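Local coordinates for Lmo0305 protein (Listeria monocytogenes, PDB 3PJ0) that belongs to the beta-eliminating lyase family of PLP-dependent, aminotransferase-like proteins and carries its cofactor on a lysine, its specific role being unknown, at residues A[82-85]-A[89-92]; A[129-134]-A[164-169]; A[141-146]-A[158-163]. All blocks are in the same frame, centred on the assembly; numbering follows the deposited sequence.

Interaction 1: residues A[82-85]-A[89-92]; sequences IWAD and NRRV
Asn-89 N donates to Ala-84 O at 3.0 Å, the N-H...O angle a fairly straight 160°. This backbone bond joins the C-terminal part of helix 72-87 to the turn that leads into strand 91-94, so the chain doubles back over just a few residues. Within the turn, Asn-89 OD1 accepts from Arg-91 N at 2.9 Å, an Asx turn that shapes the entry to the strand. Beside these bonds the methyl of Ala-84 points at the turn, CB lying 3.3 Å from Asn-89 O, and Ala-84 CA makes a CA-H...O contact with the same oxygen. The aliphatic part of Arg-90 adds a looser touch, CD to Ala-84 CB at 4.2 Å.

The charged groups meet through water. Asp-85 OD1 accepts a hydrogen bond from each of two waters; one accepts from Arg-90 NE (2.8 Å) and the other from Arg-90 NH2 (3.0 Å), the two water oxygens lying in the guanidinium plane at its edge. The carboxylate oxygen itself is well out of that plane, so the direct attraction is one of charge alone. Asp-85 OD1 also forms a salt bridge with Arg-81, and Arg-90 NH1 donates to Gln-112 O.

Strand 91-94 then runs between parallel neighbours 140-144 and 115-118, Val-92 pairing with Thr-115 and Leu-117, while on helix 72-87 Ile-82 packs against helix 222-234.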
ATOM      1  N   ILE A  82      18.425   1.626  -5.693  1.00  8.79           N
ATOM      2  CA  ILE A  82      18.805   1.209  -7.018  1.00  9.53           C
ATOM      3  C   ILE A  82      20.042   1.998  -7.478  1.00  9.72           C
ATOM      4  O   ILE A  82      21.015   1.394  -7.953  1.00 10.66           O
ATOM      5  CB  ILE A  82      17.650   1.380  -8.004  1.00  9.20           C
ATOM      6  CG1 ILE A  82      16.506   0.447  -7.625  1.00  9.72           C
ATOM      7  CG2 ILE A  82      18.088   1.115  -9.482  1.00 11.11           C
ATOM      8  CD1 ILE A  82      15.158   0.733  -8.342  1.00 10.04           C
ATOM      9  N   TRP A  83      20.035   3.328  -7.320  1.00  9.56           N
ATOM     10  CA  TRP A  83      21.201   4.125  -7.731  1.00  9.26           C
ATOM     11  C   TRP A  83      22.430   3.809  -6.862  1.00 10.31           C
ATOM     12  O   TRP A  83      23.520   3.790  -7.372  1.00 11.03           O
ATOM     13  CB  TRP A  83      20.902   5.622  -7.771  1.00  9.50           C
ATOM     14  CG  TRP A  83      19.857   6.021  -8.771  1.00  8.64           C
ATOM     15  CD1 TRP A  83      18.748   6.756  -8.525  1.00 10.46           C
ATOM     16  CD2 TRP A  83      19.783   5.644 -10.151  1.00  8.60           C
ATOM     17  NE1 TRP A  83      18.000   6.891  -9.652  1.00  9.11           N
ATOM     18  CE2 TRP A  83      18.603   6.209 -10.671  1.00 10.63           C
ATOM     19  CE3 TRP A  83      20.608   4.888 -11.006  1.00 12.05           C
ATOM     20  CZ2 TRP A  83      18.224   6.061 -12.006  1.00 10.87           C
ATOM     21  CZ3 TRP A  83      20.217   4.721 -12.338  1.00 11.68           C
ATOM     22  CH2 TRP A  83      19.047   5.311 -12.822  1.00 12.49           C
ATOM     23  N   ALA A  84      22.244   3.524  -5.566  1.00  9.82           N
ATOM     24  CA  ALA A  84      23.372   3.151  -4.699  1.00 11.09           C
ATOM     25  C   ALA A  84      24.031   1.854  -5.196  1.00 11.53           C
ATOM     26  O   ALA A  84      25.282   1.737  -5.234  1.00 12.17           O
ATOM     27  CB  ALA A  84      22.915   3.010  -3.238  1.00 11.04           C
ATOM     28  N   ASP A  85      23.196   0.888  -5.587  1.00 10.67           N
ATOM     29  CA  ASP A  85      23.695  -0.360  -6.149  1.00 12.17           C
ATOM     30  C   ASP A  85      24.440  -0.165  -7.472  1.00 12.49           C
ATOM     31  O   ASP A  85      25.465  -0.782  -7.675  1.00 12.84           O
ATOM     32  CB  ASP A  85      22.571  -1.361  -6.347  1.00 11.95           C
ATOM     33  CG  ASP A  85      22.097  -1.995  -5.039  1.00 14.98           C
ATOM     34  OD1 ASP A  85      22.756  -1.854  -3.976  1.00 16.75           O
ATOM     35  OD2 ASP A  85      21.050  -2.671  -5.103  1.00 18.50           O
ATOM     36  N   ASN A  89      27.734   2.704  -3.863  1.00 14.98           N
ATOM     37  CA  ASN A  89      27.963   3.779  -2.900  1.00 14.65           C
ATOM     38  C   ASN A  89      26.663   4.074  -2.154  1.00 13.62           C
ATOM     39  O   ASN A  89      25.715   4.590  -2.736  1.00 12.13           O
ATOM     40  CB  ASN A  89      28.512   5.009  -3.652  1.00 14.00           C
ATOM     41  CG  ASN A  89      28.844   6.178  -2.736  1.00 15.22           C
ATOM     42  OD1 ASN A  89      28.351   6.271  -1.623  1.00 15.48           O
ATOM     43  ND2 ASN A  89      29.669   7.093  -3.226  1.00 16.70           N
ATOM     44  N   ARG A  90      26.632   3.749  -0.868  1.00 13.50           N
ATOM     45  CA  ARG A  90      25.424   3.920  -0.027  1.00 13.18           C
ATOM     46  C   ARG A  90      25.251   5.312   0.563  1.00 13.45           C
ATOM     47  O   ARG A  90      24.396   5.515   1.446  1.00 13.95           O
ATOM     48  CB  ARG A  90      25.374   2.840   1.084  1.00 13.95           C
ATOM     49  CG  ARG A  90      25.150   1.399   0.580  1.00 13.75           C
ATOM     50  CD  ARG A  90      23.708   0.980   0.303  1.00 16.33           C
ATOM     51  NE  ARG A  90      23.676  -0.440  -0.048  1.00 17.69           N
ATOM     52  CZ  ARG A  90      23.198  -1.447   0.666  1.00 19.55           C
ATOM     53  NH1 ARG A  90      22.502  -1.276   1.792  1.00 18.38           N
ATOM     54  NH2 ARG A  90      23.350  -2.679   0.176  1.00 23.25           N
ATOM     55  N   ARG A  91      26.057   6.283   0.134  1.00 12.86           N
ATOM     56  CA  ARG A  91      25.846   7.660   0.589  1.00 12.48           C
ATOM     57  C   ARG A  91      24.989   8.383  -0.453  1.00 11.69           C
ATOM     58  O   ARG A  91      25.156   8.169  -1.659  1.00 11.06           O
ATOM     59  CB  ARG A  91      27.168   8.416   0.804  1.00 13.52           C
ATOM     60  CG  ARG A  91      27.823   8.205   2.188  1.00 15.81           C
ATOM     61  CD  ARG A  91      28.234   6.798   2.428  1.00 18.87           C
ATOM     62  NE  ARG A  91      29.169   6.336   1.401  1.00 22.60           N
ATOM     63  CZ  ARG A  91      29.588   5.080   1.256  1.00 27.20           C
ATOM     64  NH1 ARG A  91      29.175   4.123   2.088  1.00 28.57           N
ATOM     65  NH2 ARG A  91      30.431   4.782   0.265  1.00 29.03           N
ATOM     66  N   VAL A  92      24.062   9.205   0.017  1.00 11.23           N
ATOM     67  CA  VAL A  92      23.254  10.091  -0.858  1.00 11.42           C
ATOM     68  C   VAL A  92      23.290  11.493  -0.265  1.00 11.84           C
ATOM     69  O   VAL A  92      23.763  11.662   0.866  1.00 13.08           O
ATOM     70  CB  VAL A  92      21.802   9.631  -1.027  1.00 11.41           C
ATOM     71  CG1 VAL A  92      21.763   8.229  -1.602  1.00 10.71           C
ATOM     72  CG2 VAL A  92      21.024   9.678   0.298  1.00 12.61           C
TER
HETATM   73  O   HOH W   1      24.673  -0.383  -2.701  1.00 24.63           O
HETATM   74  O   HOH W   2      24.364  -3.709  -2.469  1.00 32.10           O

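Interaction 2: residues A[129-134]-A[164-169]; sequences DDIKSL and SEYCHE
Lys-132 lays its aliphatic chain over one face of the Tyr-166 ring, CG 3.9 Å from Tyr-166 CZ and CE 4.1 Å from Tyr-166 CD1. The pair joins the short helix 128-132 to helix 157-170, the crossover helix of a beta-alpha-beta unit in the large, cofactor-binding domain of this PLP-dependent fold. The lysine is extended beyond CG, which carries its methylenes from the hydroxyl end of the ring back along it. Tyr-166 reaches the other helix because its CG stands anti to the backbone N (chi1 176°), directing the ring outward across the gap between backbones.

Ile-131 supplies the second hydrophobic contact. Its CG2 methyl meets Tyr-166 CE2 at 3.8 Å, approaching the ring obliquely, and the two side chains lie alongside with opposite headings. Ile-131 also packs on Leu-119, on the way from strand 115-118 to the short helix, whereas Cys-167 turns to Leu-174 of strand 173-178. The tyrosine thus has apolar neighbours along one side of its ring and a polar one at its hydroxyl: a water in the ring plane lies 2.7 Å from Tyr-166 OH and donates to Ile-131 O at 2.9 Å.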
ATOM      1  N   ASP A 129      26.860  24.850  -4.722  1.00 14.47           N
ATOM      2  CA  ASP A 129      28.018  25.024  -3.842  0.50 15.28           C
ATOM      3  C   ASP A 129      28.012  23.985  -2.703  1.00 15.43           C
ATOM      4  O   ASP A 129      29.063  23.501  -2.275  1.00 15.88           O
ATOM      5  CB  ASP A 129      28.062  26.440  -3.232  0.50 15.61           C
ATOM      6  CG  ASP A 129      28.094  27.562  -4.284  0.50 16.61           C
ATOM      7  OD1 ASP A 129      29.121  28.274  -4.331  0.50 19.18           O
ATOM      8  OD2 ASP A 129      27.115  27.741  -5.058  0.50 13.23           O
ATOM      9  N   ASP A 130      26.831  23.646  -2.206  1.00 15.46           N
ATOM     10  CA  ASP A 130      26.715  22.640  -1.137  1.00 15.71           C
ATOM     11  C   ASP A 130      27.123  21.271  -1.647  1.00 15.68           C
ATOM     12  O   ASP A 130      27.797  20.510  -0.937  1.00 15.21           O
ATOM     13  CB  ASP A 130      25.289  22.561  -0.609  1.00 14.72           C
ATOM     14  CG  ASP A 130      24.856  23.838   0.070  1.00 16.23           C
ATOM     15  OD1 ASP A 130      25.671  24.443   0.800  1.00 14.96           O
ATOM     16  OD2 ASP A 130      23.695  24.236  -0.147  1.00 16.82           O
ATOM     17  N   ILE A 131      26.697  20.951  -2.872  1.00 15.36           N
ATOM     18  CA  ILE A 131      27.033  19.695  -3.514  1.00 16.08           C
ATOM     19  C   ILE A 131      28.553  19.601  -3.752  1.00 16.94           C
ATOM     20  O   ILE A 131      29.177  18.564  -3.472  1.00 16.41           O
ATOM     21  CB  ILE A 131      26.266  19.509  -4.845  1.00 16.48           C
ATOM     22  CG1 ILE A 131      24.759  19.447  -4.603  1.00 16.65           C
ATOM     23  CG2 ILE A 131      26.715  18.235  -5.515  1.00 16.95           C
ATOM     24  CD1 ILE A 131      23.925  19.597  -5.897  1.00 16.88           C
ATOM     25  N   LYS A 132      29.129  20.685  -4.266  1.00 18.32           N
ATOM     26  CA  LYS A 132      30.578  20.792  -4.508  1.00 18.95           C
ATOM     27  C   LYS A 132      31.386  20.672  -3.223  1.00 19.36           C
ATOM     28  O   LYS A 132      32.521  20.208  -3.271  1.00 20.84           O
ATOM     29  CB  LYS A 132      30.922  22.113  -5.234  1.00 19.75           C
ATOM     30  CG  LYS A 132      30.537  22.130  -6.710  1.00 19.41           C
ATOM     31  CD  LYS A 132      30.936  23.460  -7.412  1.00 23.62           C
ATOM     32  CE  LYS A 132      30.645  23.429  -8.919  1.00 24.04           C
ATOM     33  NZ  LYS A 132      31.114  24.682  -9.595  1.00 25.76           N
ATOM     34  N   SER A 133      30.802  21.050  -2.089  1.00 19.96           N
ATOM     35  CA  SER A 133      31.456  20.987  -0.777  1.00 21.33           C
ATOM     36  C   SER A 133      31.323  19.636  -0.060  1.00 21.39           C
ATOM     37  O   SER A 133      31.812  19.497   1.063  1.00 20.77           O
ATOM     38  CB  SER A 133      30.880  22.073   0.148  1.00 22.26           C
ATOM     39  OG  SER A 133      31.051  23.363  -0.404  1.00 25.70           O
ATOM     40  N   LEU A 134      30.635  18.666  -0.664  1.00 20.78           N
ATOM     41  CA  LEU A 134      30.518  17.331  -0.045  1.00 20.71           C
ATOM     42  C   LEU A 134      31.903  16.765   0.214  1.00 21.76           C
ATOM     43  O   LEU A 134      32.785  16.849  -0.641  1.00 22.78           O
ATOM     44  CB  LEU A 134      29.704  16.366  -0.923  1.00 19.90           C
ATOM     45  CG  LEU A 134      28.179  16.570  -0.975  1.00 18.60           C
ATOM     46  CD1 LEU A 134      27.580  15.788  -2.118  1.00 16.63           C
ATOM     47  CD2 LEU A 134      27.518  16.154   0.335  1.00 19.04           C
ATOM     48  N   SER A 164      22.189  19.670 -12.645  1.00 14.89           N
ATOM     49  CA  SER A 164      22.063  18.485 -13.499  1.00 15.12           C
ATOM     50  C   SER A 164      23.351  18.248 -14.264  1.00 15.49           C
ATOM     51  O   SER A 164      23.870  17.132 -14.290  1.00 15.49           O
ATOM     52  CB  SER A 164      20.894  18.643 -14.497  1.00 14.37           C
ATOM     53  OG  SER A 164      20.678  17.432 -15.227  1.00 12.35           O
ATOM     54  N   GLU A 165      23.879  19.311 -14.870  1.00 16.22           N
ATOM     55  CA  GLU A 165      25.112  19.195 -15.668  1.00 17.18           C
ATOM     56  C   GLU A 165      26.298  18.746 -14.793  1.00 16.88           C
ATOM     57  O   GLU A 165      27.078  17.904 -15.202  1.00 16.91           O
ATOM     58  CB  GLU A 165      25.415  20.515 -16.404  1.00 17.97           C
ATOM     59  CG  GLU A 165      24.352  20.814 -17.506  1.00 22.77           C
ATOM     60  CD  GLU A 165      24.326  22.275 -18.015  1.00 27.67           C
ATOM     61  OE1 GLU A 165      24.654  23.219 -17.259  1.00 32.97           O
ATOM     62  OE2 GLU A 165      23.918  22.474 -19.170  1.00 30.22           O
ATOM     63  N   TYR A 166      26.397  19.268 -13.571  1.00 17.50           N
ATOM     64  CA  TYR A 166      27.501  18.902 -12.683  1.00 18.02           C
ATOM     65  C   TYR A 166      27.375  17.447 -12.265  1.00 17.87           C
ATOM     66  O   TYR A 166      28.360  16.697 -12.278  1.00 17.46           O
ATOM     67  CB  TYR A 166      27.524  19.790 -11.448  1.00 18.48           C
ATOM     68  CG  TYR A 166      28.572  19.394 -10.450  1.00 19.57           C
ATOM     69  CD1 TYR A 166      29.918  19.736 -10.637  1.00 21.82           C
ATOM     70  CD2 TYR A 166      28.224  18.676  -9.315  1.00 20.02           C
ATOM     71  CE1 TYR A 166      30.878  19.364  -9.703  1.00 21.77           C
ATOM     72  CE2 TYR A 166      29.164  18.301  -8.387  1.00 21.18           C
ATOM     73  CZ  TYR A 166      30.481  18.649  -8.574  1.00 21.84           C
ATOM     74  OH  TYR A 166      31.385  18.256  -7.624  1.00 22.91           O
ATOM     75  N   CYS A 167      26.160  17.044 -11.907  1.00 17.25           N
ATOM     76  CA  CYS A 167      25.936  15.661 -11.513  1.00 17.58           C
ATOM     77  C   CYS A 167      26.264  14.716 -12.687  1.00 17.89           C
ATOM     78  O   CYS A 167      26.900  13.684 -12.490  1.00 18.90           O
ATOM     79  CB  CYS A 167      24.538  15.463 -10.925  1.00 17.24           C
ATOM     80  SG  CYS A 167      24.314  16.231  -9.302  1.00 15.50           S
ATOM     81  N   HIS A 168      25.873  15.085 -13.901  1.00 17.99           N
ATOM     82  CA  HIS A 168      26.198  14.289 -15.060  1.00 19.68           C
ATOM     83  C   HIS A 168      27.733  14.110 -15.232  1.00 20.10           C
ATOM     84  O   HIS A 168      28.214  12.996 -15.422  1.00 19.68           O
ATOM     85  CB  HIS A 168      25.531  14.848 -16.313  1.00 19.82           C
ATOM     86  CG  HIS A 168      25.739  14.006 -17.539  1.00 23.48           C
ATOM     87  ND1 HIS A 168      25.004  12.867 -17.796  1.00 27.20           N
ATOM     88  CD2 HIS A 168      26.593  14.146 -18.583  1.00 25.92           C
ATOM     89  CE1 HIS A 168      25.401  12.339 -18.942  1.00 29.34           C
ATOM     90  NE2 HIS A 168      26.361  13.097 -19.440  1.00 28.19           N
ATOM     91  N   GLU A 169      28.476  15.206 -15.108  1.00 20.81           N
ATOM     92  CA  GLU A 169      29.940  15.215 -15.190  1.00 22.06           C
ATOM     93  C   GLU A 169      30.625  14.369 -14.095  1.00 21.60           C
ATOM     94  O   GLU A 169      31.652  13.749 -14.353  1.00 22.26           O
ATOM     95  CB  GLU A 169      30.440  16.667 -15.080  1.00 22.81           C
ATOM     96  CG  GLU A 169      30.069  17.589 -16.275  1.00 26.85           C
ATOM     97  CD  GLU A 169      30.264  19.114 -15.997  1.00 31.25           C
ATOM     98  OE1 GLU A 169      30.572  19.517 -14.842  1.00 33.30           O
ATOM     99  OE2 GLU A 169      30.082  19.922 -16.941  1.00 33.77           O
TER
HETATM  100  O   HOH W   3      30.757  16.972  -5.361  1.00 34.40           O

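Interaction 3: residues A[141-146]-A[158-163]; sequences VLIELP and EELEKI
Leu-160 meets Ile-143 and Leu-145 through its two methyl branches, and the whole contact is apolar, with no hydrogen bond between the segments. The closer approach is to Leu-145: CD2 of Leu-160 lies 3.5 Å from Leu-145 CD1, the two leucines meeting end-on. The other branch, Leu-160 CD1, comes to 4.2 Å from Ile-143 CG2, these side chains lying alongside and pointing opposite ways. With its CG anti to the backbone N (chi1 -169°), Leu-160 projects from the helix toward the strand and divides its methyls between the two partners. This branch-by-branch account, above all the 3.5 Å approach, holds for one of two deposited conformers of Leu-160 and is doubtful to that extent.

Backbone bonding keeps the helix to itself, as from Lys-162 N to Glu-158 O, while the strand bonds to neighbours on both sides: Ile-143 pairs with His-175 and Asp-177 of strand 173-178, Leu-142 with Ala-93. Leu-142 packs on helix 72-87, while the alternate residues Ile-143 and Leu-145 point to helix 157-170, so the sheet is covered on both faces. Strand 140-144, helix 157-170 and the parallel strand 173-178 form a beta-alpha-beta unit, the element that builds the parallel part of the central mixed sheet, as in the large domain of PLP-dependent aminotransferase-like folds.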
ATOM      1  N   VAL A 141      21.966  12.518  -5.634  1.00 11.22           N
ATOM      2  CA  VAL A 141      21.477  13.729  -5.003  1.00 11.01           C
ATOM      3  C   VAL A 141      19.985  13.689  -5.282  1.00 10.54           C
ATOM      4  O   VAL A 141      19.539  13.333  -6.396  1.00 11.33           O
ATOM      5  CB  VAL A 141      22.124  15.003  -5.616  1.00 11.13           C
ATOM      6  CG1 VAL A 141      21.399  16.281  -5.187  1.00  8.84           C
ATOM      7  CG2 VAL A 141      23.586  15.078  -5.223  1.00 10.39           C
ATOM      8  N   LEU A 142      19.217  14.074  -4.279  1.00  9.95           N
ATOM      9  CA  LEU A 142      17.758  14.144  -4.397  1.00  9.66           C
ATOM     10  C   LEU A 142      17.392  15.596  -4.253  1.00  9.77           C
ATOM     11  O   LEU A 142      17.893  16.278  -3.357  1.00 11.17           O
ATOM     12  CB  LEU A 142      17.089  13.299  -3.309  1.00  9.07           C
ATOM     13  CG  LEU A 142      15.551  13.357  -3.171  1.00 10.96           C
ATOM     14  CD1 LEU A 142      15.051  12.058  -2.480  1.00 11.23           C
ATOM     15  CD2 LEU A 142      15.023  14.596  -2.416  1.00  9.89           C
ATOM     16  N   ILE A 143      16.542  16.078  -5.162  1.00 10.40           N
ATOM     17  CA  ILE A 143      16.055  17.461  -5.175  1.00  9.80           C
ATOM     18  C   ILE A 143      14.526  17.437  -5.052  1.00  9.69           C
ATOM     19  O   ILE A 143      13.847  16.671  -5.720  1.00  8.44           O
ATOM     20  CB  ILE A 143      16.417  18.162  -6.518  1.00 10.12           C
ATOM     21  CG1 ILE A 143      17.922  18.104  -6.784  1.00 10.78           C
ATOM     22  CG2 ILE A 143      15.820  19.545  -6.590  1.00  9.53           C
ATOM     23  CD1 ILE A 143      18.809  18.794  -5.736  1.00 13.96           C
ATOM     24  N   GLU A 144      13.985  18.278  -4.181  1.00  9.60           N
ATOM     25  CA  GLU A 144      12.521  18.380  -3.982  1.00  8.51           C
ATOM     26  C   GLU A 144      12.050  19.731  -4.558  1.00  9.00           C
ATOM     27  O   GLU A 144      12.461  20.781  -4.070  1.00  8.44           O
ATOM     28  CB  GLU A 144      12.200  18.294  -2.485  1.00  8.93           C
ATOM     29  CG  GLU A 144      10.727  18.313  -2.162  1.00  9.53           C
ATOM     30  CD  GLU A 144      10.435  18.456  -0.662  1.00 10.54           C
ATOM     31  OE1 GLU A 144      11.067  17.746   0.170  1.00  8.30           O
ATOM     32  OE2 GLU A 144       9.566  19.280  -0.350  1.00 10.81           O
ATOM     33  N   LEU A 145      11.233  19.680  -5.621  1.00  8.32           N
ATOM     34  CA  LEU A 145      10.711  20.873  -6.288  1.00  9.05           C
ATOM     35  C   LEU A 145       9.203  20.965  -6.028  1.00  9.02           C
ATOM     36  O   LEU A 145       8.448  20.096  -6.463  1.00  9.96           O
ATOM     37  CB  LEU A 145      10.951  20.828  -7.802  1.00  8.71           C
ATOM     38  CG  LEU A 145      12.363  20.659  -8.304  1.00  9.37           C
ATOM     39  CD1 LEU A 145      12.431  20.467  -9.822  1.00  7.73           C
ATOM     40  CD2 LEU A 145      13.228  21.852  -7.888  1.00  8.59           C
ATOM     41  N   PRO A 146       8.769  21.965  -5.250  1.00  8.55           N
ATOM     42  CA  PRO A 146       9.511  22.977  -4.537  1.00  9.10           C
ATOM     43  C   PRO A 146       9.872  22.424  -3.175  1.00  9.11           C
ATOM     44  O   PRO A 146       9.393  21.335  -2.849  1.00  9.22           O
ATOM     45  CB  PRO A 146       8.494  24.104  -4.412  1.00  9.73           C
ATOM     46  CG  PRO A 146       7.225  23.404  -4.220  1.00 10.03           C
ATOM     47  CD  PRO A 146       7.324  22.091  -4.982  1.00  9.26           C
ATOM     48  N   GLU A 158      17.644  27.820 -14.400  1.00 15.20           N
ATOM     49  CA  GLU A 158      19.035  27.743 -14.874  1.00 15.74           C
ATOM     50  C   GLU A 158      19.971  27.114 -13.842  1.00 15.47           C
ATOM     51  O   GLU A 158      20.981  26.507 -14.190  1.00 15.30           O
ATOM     52  CB  GLU A 158      19.552  29.118 -15.298  1.00 16.76           C
ATOM     53  CG  GLU A 158      18.823  29.702 -16.511  1.00 18.28           C
ATOM     54  CD  GLU A 158      17.431  30.235 -16.189  1.00 20.61           C
ATOM     55  OE1 GLU A 158      17.102  30.380 -14.991  1.00 22.73           O
ATOM     56  OE2 GLU A 158      16.663  30.486 -17.131  1.00 21.29           O
ATOM     57  N   GLU A 159      19.655  27.270 -12.558  1.00 14.90           N
ATOM     58  CA  GLU A 159      20.476  26.678 -11.515  1.00 14.61           C
ATOM     59  C   GLU A 159      20.224  25.167 -11.408  1.00 14.27           C
ATOM     60  O   GLU A 159      21.118  24.390 -11.041  1.00 14.00           O
ATOM     61  CB  GLU A 159      20.250  27.405 -10.186  1.00 15.43           C
ATOM     62  CG  GLU A 159      20.673  28.875 -10.209  1.00 18.58           C
ATOM     63  CD  GLU A 159      22.180  29.120 -10.453  1.00 20.69           C
ATOM     64  OE1 GLU A 159      22.991  28.174 -10.357  1.00 24.84           O
ATOM     65  OE2 GLU A 159      22.547  30.291 -10.703  1.00 21.67           O
ATOM     66  N   LEU A 160      19.000  24.740 -11.714  1.00 12.93           N
ATOM     67  CA  LEU A 160      18.678  23.321 -11.732  1.00 12.39           C
ATOM     68  C   LEU A 160      19.433  22.704 -12.914  1.00 12.48           C
ATOM     69  O   LEU A 160      20.000  21.642 -12.792  1.00 12.39           O
ATOM     70  CB  LEU A 160      17.152  23.166 -11.836  0.55 12.13           C
ATOM     71  CG  LEU A 160      16.491  21.809 -11.629  0.55 11.15           C
ATOM     72  CD1 LEU A 160      16.853  21.226 -10.268  0.55 11.35           C
ATOM     73  CD2 LEU A 160      14.982  21.984 -11.758  0.55 11.04           C
ATOM     74  N   GLU A 161      19.493  23.414 -14.040  1.00 11.95           N
ATOM     75  CA  GLU A 161      20.267  22.936 -15.197  1.00 12.90           C
ATOM     76  C   GLU A 161      21.739  22.735 -14.820  1.00 13.48           C
ATOM     77  O   GLU A 161      22.350  21.714 -15.113  1.00 13.37           O
ATOM     78  CB  GLU A 161      20.151  23.909 -16.374  1.00 13.54           C
ATOM     79  CG  GLU A 161      18.752  23.962 -16.982  1.00 12.93           C
ATOM     80  CD  GLU A 161      18.596  25.028 -18.065  1.00 18.15           C
ATOM     81  OE1 GLU A 161      19.262  26.080 -17.989  1.00 18.19           O
ATOM     82  OE2 GLU A 161      17.803  24.808 -19.008  1.00 21.31           O
ATOM     83  N   LYS A 162      22.305  23.708 -14.138  1.00 13.82           N
ATOM     84  CA  LYS A 162      23.712  23.624 -13.718  1.00 15.18           C
ATOM     85  C   LYS A 162      23.943  22.456 -12.730  1.00 14.50           C
ATOM     86  O   LYS A 162      24.987  21.788 -12.748  1.00 15.27           O
ATOM     87  CB  LYS A 162      24.161  24.986 -13.171  1.00 15.00           C
ATOM     88  CG  LYS A 162      24.181  26.043 -14.265  1.00 18.13           C
ATOM     89  CD  LYS A 162      24.392  27.459 -13.770  1.00 22.12           C
ATOM     90  CE  LYS A 162      24.468  28.400 -14.985  1.00 24.67           C
ATOM     91  NZ  LYS A 162      24.375  29.849 -14.630  1.00 24.69           N
ATOM     92  N   ILE A 163      22.983  22.213 -11.848  1.00 15.09           N
ATOM     93  CA  ILE A 163      23.097  21.091 -10.907  1.00 14.58           C
ATOM     94  C   ILE A 163      23.096  19.764 -11.673  1.00 14.42           C
ATOM     95  O   ILE A 163      23.895  18.861 -11.389  1.00 14.95           O
ATOM     96  CB  ILE A 163      21.961  21.141  -9.862  1.00 13.90           C
ATOM     97  CG1 ILE A 163      22.280  22.223  -8.825  1.00 15.71           C
ATOM     98  CG2 ILE A 163      21.782  19.771  -9.228  1.00 14.72           C
ATOM     99  CD1 ILE A 163      21.186  22.433  -7.785  1.00 15.63           C
TER

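How the interactions relate
Interaction 3 is the core contact, wholly buried and apolar, whereas interactions 1 and 2 lie farther from the centre of the chain and are partly buried, each using water beside its direct contacts. Interactions 2 and 3 share helix 157-170: interaction 3 packs it on the sheet, interaction 2 on helix 128-132. They meet at Ile-131, whose CD1 lies 4.0 Å from Ile-163 CG2 and 4.2 Å from Val-141 CG1, linking the outer layer to the core. Interaction 1 touches neither, yet reaches the same sheet, strands 91-94 and 140-144 being neighbours. It alone of the three has a direct hydrogen bond between its segments, fitting a tight helix-to-strand turn.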